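Local coordinates for putative uncharacterized protein (Wolbachia pipientis, PDB 3F4S) that is a thioredoxin-fold oxidoreductase of the DsbA family, which probably introduces disulfide bonds into substrate proteins by thiol-disulfide exchange, at residues S124-T127 / L128-R131; R131-L135 / S136-Q140; L167-T170 / A171-I174. The protein carries 1 engineered substitution. All coordinates share one frame; numbering follows the deposited sequence.

Interaction 1. Residues S124-T127 / L128-R131; sequences SDLT and LLQR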
ATOM      1  N   SER A 124       2.339  21.199   8.882  1.00 20.07           N
ATOM      2  CA  SER A 124       2.221  21.559   7.473  1.00 19.53           C
ATOM      3  C   SER A 124       3.582  21.635   6.791  1.00 19.14           C
ATOM      4  O   SER A 124       3.671  21.943   5.605  1.00 21.29           O
ATOM      5  CB  SER A 124       1.496  22.902   7.318  1.00 24.65           C
ATOM      6  OG  SER A 124       0.174  22.839   7.828  1.00 30.97           O
ATOM      7  N   ASP A 125       4.642  21.366   7.542  1.00 18.85           N
ATOM      8  CA  ASP A 125       6.003  21.452   7.010  1.00 17.46           C
ATOM      9  C   ASP A 125       6.305  20.206   6.175  1.00 17.48           C
ATOM     10  O   ASP A 125       6.362  19.105   6.715  1.00 18.40           O
ATOM     11  CB  ASP A 125       6.995  21.583   8.173  1.00 19.08           C
ATOM     12  CG  ASP A 125       8.450  21.713   7.717  1.00 20.70           C
ATOM     13  OD1 ASP A 125       8.727  21.633   6.496  1.00 19.70           O
ATOM     14  OD2 ASP A 125       9.323  21.897   8.600  1.00 19.38           O
ATOM     15  N   LEU A 126       6.476  20.385   4.864  1.00 16.94           N
ATOM     16  CA  LEU A 126       6.724  19.267   3.945  1.00 16.81           C
ATOM     17  C   LEU A 126       8.194  19.141   3.520  1.00 15.77           C
ATOM     18  O   LEU A 126       8.512  18.546   2.483  1.00 17.30           O
ATOM     19  CB  LEU A 126       5.812  19.369   2.716  1.00 16.86           C
ATOM     20  CG  LEU A 126       4.311  19.414   3.032  1.00 18.75           C
ATOM     21  CD1 LEU A 126       3.486  19.501   1.748  1.00 20.54           C
ATOM     22  CD2 LEU A 126       3.891  18.205   3.867  1.00 18.57           C
ATOM     23  N   THR A 127       9.096  19.675   4.333  1.00 15.46           N
ATOM     24  CA  THR A 127      10.535  19.561   4.055  1.00 16.96           C
ATOM     25  C   THR A 127      10.945  18.110   3.762  1.00 16.64           C
ATOM     26  O   THR A 127      11.759  17.846   2.879  1.00 17.54           O
ATOM     27  CB  THR A 127      11.369  20.098   5.234  1.00 18.91           C
ATOM     28  OG1 THR A 127      11.104  21.492   5.411  1.00 21.32           O
ATOM     29  CG2 THR A 127      12.863  19.908   4.977  1.00 21.00           C
ATOM     30  N   LEU A 128      10.379  17.163   4.501  1.00 16.55           N
ATOM     31  CA  LEU A 128      10.730  15.761   4.280  1.00 17.14           C
ATOM     32  C   LEU A 128      10.441  15.349   2.838  1.00 17.46           C
ATOM     33  O   LEU A 128      11.252  14.668   2.204  1.00 16.88           O
ATOM     34  CB  LEU A 128       9.992  14.830   5.254  1.00 17.41           C
ATOM     35  CG  LEU A 128      10.191  13.335   4.966  1.00 16.22           C
ATOM     36  CD1 LEU A 128      11.683  12.962   4.880  1.00 17.92           C
ATOM     37  CD2 LEU A 128       9.506  12.481   6.036  1.00 18.18           C
ATOM     38  N   LEU A 129       9.283  15.752   2.321  1.00 15.97           N
ATOM     39  CA  LEU A 129       8.945  15.427   0.936  1.00 14.32           C
ATOM     40  C   LEU A 129       9.876  16.139  -0.059  1.00 15.85           C
ATOM     41  O   LEU A 129      10.202  15.582  -1.099  1.00 17.52           O
ATOM     42  CB  LEU A 129       7.469  15.728   0.627  1.00 14.80           C
ATOM     43  CG  LEU A 129       6.429  14.973   1.470  1.00 16.03           C
ATOM     44  CD1 LEU A 129       5.009  15.264   0.986  1.00 16.61           C
ATOM     45  CD2 LEU A 129       6.694  13.473   1.488  1.00 17.64           C
ATOM     46  N   GLN A 130      10.290  17.367   0.249  1.00 17.24           N
ATOM     47  CA  GLN A 130      11.269  18.061  -0.592  1.00 18.16           C
ATOM     48  C   GLN A 130      12.569  17.266  -0.644  1.00 17.78           C
ATOM     49  O   GLN A 130      13.195  17.156  -1.697  1.00 19.04           O
ATOM     50  CB  GLN A 130      11.562  19.473  -0.076  1.00 18.79           C
ATOM     51  CG  GLN A 130      10.359  20.402  -0.021  1.00 20.02           C
ATOM     52  CD  GLN A 130      10.710  21.785   0.512  1.00 25.55           C
ATOM     53  OE1 GLN A 130      11.879  22.107   0.739  1.00 29.68           O
ATOM     54  NE2 GLN A 130       9.695  22.617   0.697  1.00 27.30           N
ATOM     55  N   ARG A 131      12.967  16.712   0.497  1.00 16.98           N
ATOM     56  CA  ARG A 131      14.195  15.932   0.567  1.00 18.25           C
ATOM     57  C   ARG A 131      14.077  14.654  -0.257  1.00 16.10           C
ATOM     58  O   ARG A 131      14.966  14.310  -1.044  1.00 17.54           O
ATOM     59  CB  ARG A 131      14.553  15.613   2.021  1.00 17.81           C
ATOM     60  CG  ARG A 131      15.810  14.753   2.168  1.00 17.94           C
ATOM     61  CD  ARG A 131      15.458  13.366   2.662  1.00 20.30           C
ATOM     62  NE  ARG A 131      15.257  13.367   4.111  1.00 21.29           N
ATOM     63  CZ  ARG A 131      14.993  12.289   4.838  1.00 27.63           C
ATOM     64  NH1 ARG A 131      14.862  11.095   4.267  1.00 30.01           N
ATOM     65  NH2 ARG A 131      14.852  12.408   6.147  1.00 31.69           N
TER
HETATM   66  O   HOH W   1       8.730  17.510   6.825  1.00 17.89           O
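OD1 of Asp125 is gripped twice by Thr127, the first residue of helix 127-135. The hydroxyl bond, Thr127 OG1 to Asp125 OD1, is 2.6 Å long and uses the syn lone pair of the acceptor. The backbone bond, Thr127 N to Asp125 OD1, measures 2.9 Å and comes from above the carboxylate plane. With OG1 turned beside its own N (chi1 -63°), both donors can face the same oxygen. The backbone bond closes an Asx turn, and Asn119 holds the other carboxylate oxygen, OD2. Leu126 takes the N-cap position of helix 127-135, so the turn sits at the start of this helix, which belongs to the helical domain inserted into the thioredoxin fold. The first helical bonds follow at once. Gln130 N donates to Leu126 O over 3.1 Å. Arg131 N donates to Thr127 O over 2.9 Å. A water joins Asp125 O to Leu128 N and occupies that amide at the helix start. On the apolar side, Leu126 CD2 lies 4.3 Å from Leu129 CD1, and Phe143 and Ile147 of helix 140-147 and residues of helix 86-94 pack nearby. Leu128 CD1 sits 3.3 Å above the guanidinium plane of Arg131, over its centre. The Arg131 chain bends at chi2 and chi3, and its NH1 bonds to Ser114 OG.

Interaction 2. Residues R131-L135 / S136-Q140; sequences RIAAL and SNLKQ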
ATOM      1  N   ARG A 131      12.967  16.712   0.497  1.00 16.98           N
ATOM      2  CA  ARG A 131      14.195  15.932   0.567  1.00 18.25           C
ATOM      3  C   ARG A 131      14.077  14.654  -0.257  1.00 16.10           C
ATOM      4  O   ARG A 131      14.966  14.310  -1.044  1.00 17.54           O
ATOM      5  CB  ARG A 131      14.553  15.613   2.021  1.00 17.81           C
ATOM      6  CG  ARG A 131      15.810  14.753   2.168  1.00 17.94           C
ATOM      7  CD  ARG A 131      15.458  13.366   2.662  1.00 20.30           C
ATOM      8  NE  ARG A 131      15.257  13.367   4.111  1.00 21.29           N
ATOM      9  CZ  ARG A 131      14.993  12.289   4.838  1.00 27.63           C
ATOM     10  NH1 ARG A 131      14.862  11.095   4.267  1.00 30.01           N
ATOM     11  NH2 ARG A 131      14.852  12.408   6.147  1.00 31.69           N
ATOM     12  N   ILE A 132      12.967  13.956  -0.090  1.00 15.24           N
ATOM     13  CA  ILE A 132      12.755  12.720  -0.833  1.00 16.80           C
ATOM     14  C   ILE A 132      12.674  12.988  -2.338  1.00 16.95           C
ATOM     15  O   ILE A 132      13.220  12.230  -3.146  1.00 18.16           O
ATOM     16  CB  ILE A 132      11.514  11.971  -0.325  1.00 16.37           C
ATOM     17  CG1 ILE A 132      11.782  11.447   1.096  1.00 17.55           C
ATOM     18  CG2 ILE A 132      11.143  10.844  -1.289  1.00 17.11           C
ATOM     19  CD1 ILE A 132      10.579  10.793   1.777  1.00 18.93           C
ATOM     20  N   ALA A 133      11.999  14.070  -2.710  1.00 16.74           N
ATOM     21  CA  ALA A 133      11.909  14.485  -4.104  1.00 17.45           C
ATOM     22  C   ALA A 133      13.299  14.766  -4.684  1.00 18.53           C
ATOM     23  O   ALA A 133      13.632  14.314  -5.777  1.00 21.67           O
ATOM     24  CB  ALA A 133      11.021  15.713  -4.229  1.00 20.69           C
ATOM     25  N   ALA A 134      14.122  15.496  -3.942  1.00 17.86           N
ATOM     26  CA  ALA A 134      15.463  15.806  -4.423  1.00 20.22           C
ATOM     27  C   ALA A 134      16.292  14.532  -4.611  1.00 18.92           C
ATOM     28  O   ALA A 134      16.962  14.354  -5.631  1.00 19.57           O
ATOM     29  CB  ALA A 134      16.163  16.774  -3.483  1.00 19.82           C
ATOM     30  N   LEU A 135      16.234  13.641  -3.625  1.00 18.82           N
ATOM     31  CA  LEU A 135      17.000  12.402  -3.687  1.00 18.75           C
ATOM     32  C   LEU A 135      16.578  11.535  -4.869  1.00 19.72           C
ATOM     33  O   LEU A 135      17.361  10.715  -5.352  1.00 20.74           O
ATOM     34  CB  LEU A 135      16.885  11.624  -2.371  1.00 19.10           C
ATOM     35  CG  LEU A 135      17.650  12.201  -1.173  1.00 19.93           C
ATOM     36  CD1 LEU A 135      17.253  11.481   0.126  1.00 20.97           C
ATOM     37  CD2 LEU A 135      19.164  12.133  -1.396  1.00 21.10           C
ATOM     38  N   SER A 136      15.344  11.716  -5.335  1.00 19.89           N
ATOM     39  CA  SER A 136      14.847  10.935  -6.466  1.00 21.13           C
ATOM     40  C   SER A 136      14.884  11.719  -7.776  1.00 22.75           C
ATOM     41  O   SER A 136      14.312  11.285  -8.776  1.00 25.35           O
ATOM     42  CB  SER A 136      13.426  10.428  -6.196  1.00 22.45           C
ATOM     43  OG  SER A 136      12.532  11.506  -6.027  1.00 25.43           O
ATOM     44  N   ASN A 137      15.570  12.860  -7.773  1.00 21.57           N
ATOM     45  CA  ASN A 137      15.718  13.667  -8.980  1.00 21.33           C
ATOM     46  C   ASN A 137      14.397  14.138  -9.593  1.00 24.97           C
ATOM     47  O   ASN A 137      14.305  14.339 -10.806  1.00 29.20           O
ATOM     48  CB  ASN A 137      16.557  12.914 -10.020  1.00 22.11           C
ATOM     49  CG  ASN A 137      17.839  12.378  -9.431  1.00 20.69           C
ATOM     50  OD1 ASN A 137      18.073  11.165  -9.389  1.00 24.26           O
ATOM     51  ND2 ASN A 137      18.662  13.277  -8.932  1.00 16.99           N
ATOM     52  N   LEU A 138      13.384  14.304  -8.750  1.00 24.87           N
ATOM     53  CA  LEU A 138      12.114  14.871  -9.175  1.00 25.64           C
ATOM     54  C   LEU A 138      12.272  16.386  -9.248  1.00 27.33           C
ATOM     55  O   LEU A 138      12.654  17.023  -8.268  1.00 30.21           O
ATOM     56  CB  LEU A 138      11.007  14.491  -8.183  1.00 25.67           C
ATOM     57  CG  LEU A 138       9.567  14.845  -8.562  1.00 27.52           C
ATOM     58  CD1 LEU A 138       9.140  14.116  -9.835  1.00 27.88           C
ATOM     59  CD2 LEU A 138       8.615  14.523  -7.414  1.00 25.96           C
ATOM     60  N   LYS A 139      11.992  16.966 -10.409  1.00 29.22           N
ATOM     61  CA  LYS A 139      12.177  18.404 -10.576  1.00 31.63           C
ATOM     62  C   LYS A 139      11.140  19.199  -9.789  1.00 32.98           C
ATOM     63  O   LYS A 139      10.032  18.717  -9.542  1.00 32.08           O
ATOM     64  CB  LYS A 139      12.158  18.793 -12.054  1.00 32.73           C
ATOM     65  CG  LYS A 139      13.480  18.533 -12.762  1.00 36.25           C
ATOM     66  CD  LYS A 139      13.466  19.037 -14.191  1.00 39.86           C
ATOM     67  CE  LYS A 139      13.400  20.559 -14.260  0.50 40.18           C
ATOM     68  NZ  LYS A 139      13.628  21.066 -15.651  0.50 40.26           N
ATOM     69  N   GLN A 140      11.496  20.418  -9.398  1.00 33.77           N
ATOM     70  CA  GLN A 140      10.605  21.224  -8.569  1.00 34.25           C
ATOM     71  C   GLN A 140       9.230  21.450  -9.201  1.00 33.88           C
ATOM     72  O   GLN A 140       8.211  21.381  -8.511  1.00 33.47           O
ATOM     73  CB  GLN A 140      11.250  22.562  -8.194  1.00 36.66           C
ATOM     74  CG  GLN A 140      10.469  23.330  -7.138  0.50 35.92           C
ATOM     75  CD  GLN A 140      10.270  22.527  -5.862  0.50 36.15           C
ATOM     76  OE1 GLN A 140      11.126  21.732  -5.473  0.50 35.67           O
ATOM     77  NE2 GLN A 140       9.138  22.735  -5.204  0.50 37.68           N
TER
HETATM   78  O   HOH W   2      18.961   8.978  -7.272  1.00 56.54           O
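Ala133 and Leu138 form the tight side of this helix end. Leu138 N donates to Ala133 O over 3.0 Å, and the side chains meet at 4.1 Å between Ala133 CB and Leu138 CB. Asn137 N donates to Ala134 O, also over 3.0 Å, from above the carbonyl plane. These two bonds define a Schellman motif, with Asn137, whose phi is positive, as its C-prime residue. Ser136, the first residue to leave helical geometry, turns its OG back to the last turn of the helix. This OG is 3.0 Å from both Ile132 O and Ala133 O, and it is hydrogen-bonded with Tyr98 OH. A chi1 of 62° keeps OG folded back over the helix end. Ser136 N adds only weak bonds to the same two carbonyls. The outer side is looser. Leu135 and Asn137 are exposed, and a water donates to Leu135 O and to Asn137 OD1 over 3.0 and 3.2 Å, linking the two residues. Beneath, Ile132 packs on Phe107 and Val111 of helix 101-113. Leu138 rests on Tyr98 and on Cys97, half of the Cys97-Cys146 disulfide, as the chain turns from helix 127-135 into helix 140-147.

Interaction 3. Residues L167-T170 / A171-I174; sequences LGIT and AVPI. Engineered in segment 171-174: Val172 (natural residue Thr).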
ATOM      1  N   LEU A 167     -15.466  -1.688   3.413  1.00 34.67           N
ATOM      2  CA  LEU A 167     -14.580  -2.655   4.046  1.00 35.49           C
ATOM      3  C   LEU A 167     -14.476  -2.471   5.559  1.00 38.70           C
ATOM      4  O   LEU A 167     -13.826  -3.262   6.239  1.00 41.48           O
ATOM      5  CB  LEU A 167     -13.194  -2.618   3.397  1.00 33.86           C
ATOM      6  CG  LEU A 167     -13.155  -2.949   1.904  1.00 33.25           C
ATOM      7  CD1 LEU A 167     -11.777  -2.664   1.319  1.00 32.44           C
ATOM      8  CD2 LEU A 167     -13.557  -4.392   1.678  1.00 33.89           C
ATOM      9  N   GLY A 168     -15.118  -1.431   6.081  1.00 37.56           N
ATOM     10  CA  GLY A 168     -15.154  -1.193   7.514  1.00 38.37           C
ATOM     11  C   GLY A 168     -13.819  -0.832   8.141  1.00 39.15           C
ATOM     12  O   GLY A 168     -13.566  -1.141   9.308  1.00 39.84           O
ATOM     13  N   ILE A 169     -12.960  -0.162   7.381  1.00 36.20           N
ATOM     14  CA  ILE A 169     -11.641   0.191   7.892  1.00 33.99           C
ATOM     15  C   ILE A 169     -11.693   1.377   8.854  1.00 35.33           C
ATOM     16  O   ILE A 169     -12.199   2.448   8.516  1.00 35.90           O
ATOM     17  CB  ILE A 169     -10.645   0.476   6.753  1.00 30.50           C
ATOM     18  CG1 ILE A 169     -10.547  -0.742   5.834  1.00 29.62           C
ATOM     19  CG2 ILE A 169      -9.276   0.836   7.318  1.00 29.51           C
ATOM     20  CD1 ILE A 169      -9.503  -0.603   4.753  1.00 30.36           C
ATOM     21  N   THR A 170     -11.174   1.172  10.060  1.00 37.28           N
ATOM     22  CA  THR A 170     -11.068   2.253  11.032  1.00 39.05           C
ATOM     23  C   THR A 170      -9.606   2.528  11.354  1.00 42.24           C
ATOM     24  O   THR A 170      -9.129   3.657  11.209  1.00 47.70           O
ATOM     25  CB  THR A 170     -11.849   1.940  12.321  1.00 41.27           C
ATOM     26  OG1 THR A 170     -11.317   0.760  12.930  1.00 43.09           O
ATOM     27  CG2 THR A 170     -13.325   1.714  12.003  1.00 40.89           C
ATOM     28  N   ALA A 171      -8.891   1.490  11.772  1.00 38.72           N
ATOM     29  CA  ALA A 171      -7.477   1.618  12.093  1.00 34.90           C
ATOM     30  C   ALA A 171      -6.607   1.011  11.001  1.00 31.03           C
ATOM     31  O   ALA A 171      -7.042   0.131  10.264  1.00 33.25           O
ATOM     32  CB  ALA A 171      -7.177   0.956  13.421  1.00 35.83           C
ATOM     33  N   VAL A 172      -5.372   1.489  10.902  0.50 29.11           N
ATOM     34  CA  VAL A 172      -4.427   0.962   9.932  0.50 27.08           C
ATOM     35  C   VAL A 172      -3.175   0.473  10.660  0.50 27.63           C
ATOM     36  O   VAL A 172      -2.890   0.917  11.775  0.50 28.86           O
ATOM     37  CB  VAL A 172      -4.075   2.018   8.849  0.50 23.85           C
ATOM     38  CG1 VAL A 172      -5.161   2.060   7.785  0.50 23.70           C
ATOM     39  CG2 VAL A 172      -3.876   3.399   9.480  0.50 22.78           C
ATOM     40  N   PRO A 173      -2.430  -0.451  10.039  1.00 25.83           N
ATOM     41  CA  PRO A 173      -2.701  -0.971   8.691  1.00 25.21           C
ATOM     42  C   PRO A 173      -3.733  -2.102   8.654  1.00 24.28           C
ATOM     43  O   PRO A 173      -4.024  -2.745   9.664  1.00 24.58           O
ATOM     44  CB  PRO A 173      -1.343  -1.511   8.269  1.00 26.64           C
ATOM     45  CG  PRO A 173      -0.738  -1.998   9.564  1.00 26.94           C
ATOM     46  CD  PRO A 173      -1.243  -1.081  10.646  1.00 26.99           C
ATOM     47  N   ILE A 174      -4.273  -2.345   7.468  1.00 22.95           N
ATOM     48  CA  ILE A 174      -5.146  -3.480   7.231  1.00 21.60           C
ATOM     49  C   ILE A 174      -4.649  -4.205   5.985  1.00 21.13           C
ATOM     50  O   ILE A 174      -4.250  -3.564   4.998  1.00 22.15           O
ATOM     51  CB  ILE A 174      -6.601  -3.037   7.010  1.00 27.62           C
ATOM     52  CG1 ILE A 174      -7.201  -2.486   8.306  1.00 31.43           C
ATOM     53  CG2 ILE A 174      -7.438  -4.196   6.489  1.00 30.41           C
ATOM     54  CD1 ILE A 174      -7.527  -3.553   9.327  1.00 32.60           C
TER
HETATM   55  O   HOH W   3      -9.825  -1.302  10.656  1.00 53.92           O
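Ala171, Ile169 and Thr170 carry this short turn, which leads from helix 150-167 towards strand 174-179. Ile169 is the buried member. Its CG2 methyl does the touching, and it meets both the backbone and a side chain that follow. CG2 lies 3.8 Å from Ala171 O and 4.0 Å from Ile174 CG1. This methyl is anti to the backbone N of Ile169 and so stands beside the carbonyl carbon, on the side where the chain continues to Ala171. The side chains of Ile169 and Ile174 run past each other in opposite directions and touch at the CG2-CG1 pair. Tyr46 of strand 41-47 and Phe82 pack against Ile169 from outside the turn. Thr170 and Ala171 form the exposed bend. Thr170 OG1 is tucked between its own N and carbonyl carbon (chi1 61°), which brings it to 2.8 Å from Ala171 N. A water sits inside the bend. It accepts from Thr170 N over 2.9 Å and donates to Ala171 O over 3.2 Å, bridging the two segments. The peptide bond before Pro173 is cis. This is the cis-proline loop of thioredoxin-fold proteins, which lies beside the CxxC site. The engineered Val172 has two conformers, and its side-chain touch on the Cys51-Cys54 motif is therefore doubtful in detail. Ile174 makes a backbone bond with Tyr46 of strand 41-47, and Pro173 makes one with Gly195, just after strand 192-194. No clear direct hydrogen bond joins the two segments. The chemistry implies a bend held by the apolar contact of Ile169 with Ile174 and by a water bridge from Thr170 N to Ala171 O.

Overall arrangement
Interactions 1 and 2 mark the two ends of helix 127-135 and share Arg131. Their centres are 11 Å apart. Both are partly buried and both rest on polar capping: an Asx turn at the start, a Schellman motif at the end. The leucines of interaction 1 face helices 86-94 and 140-147; in interaction 2 Ile132 faces helix 101-113 and Leu138 a loop. Interaction 3 is separate, with its centre 26 Å from that of interaction 1 and 31 Å from that of interaction 2. It lies on the far side of the chain's centre from interaction 2. It is a surface contact of the thioredoxin domain, beside the CxxC site, and relies on isoleucine packing and a water instead of direct backbone bonds.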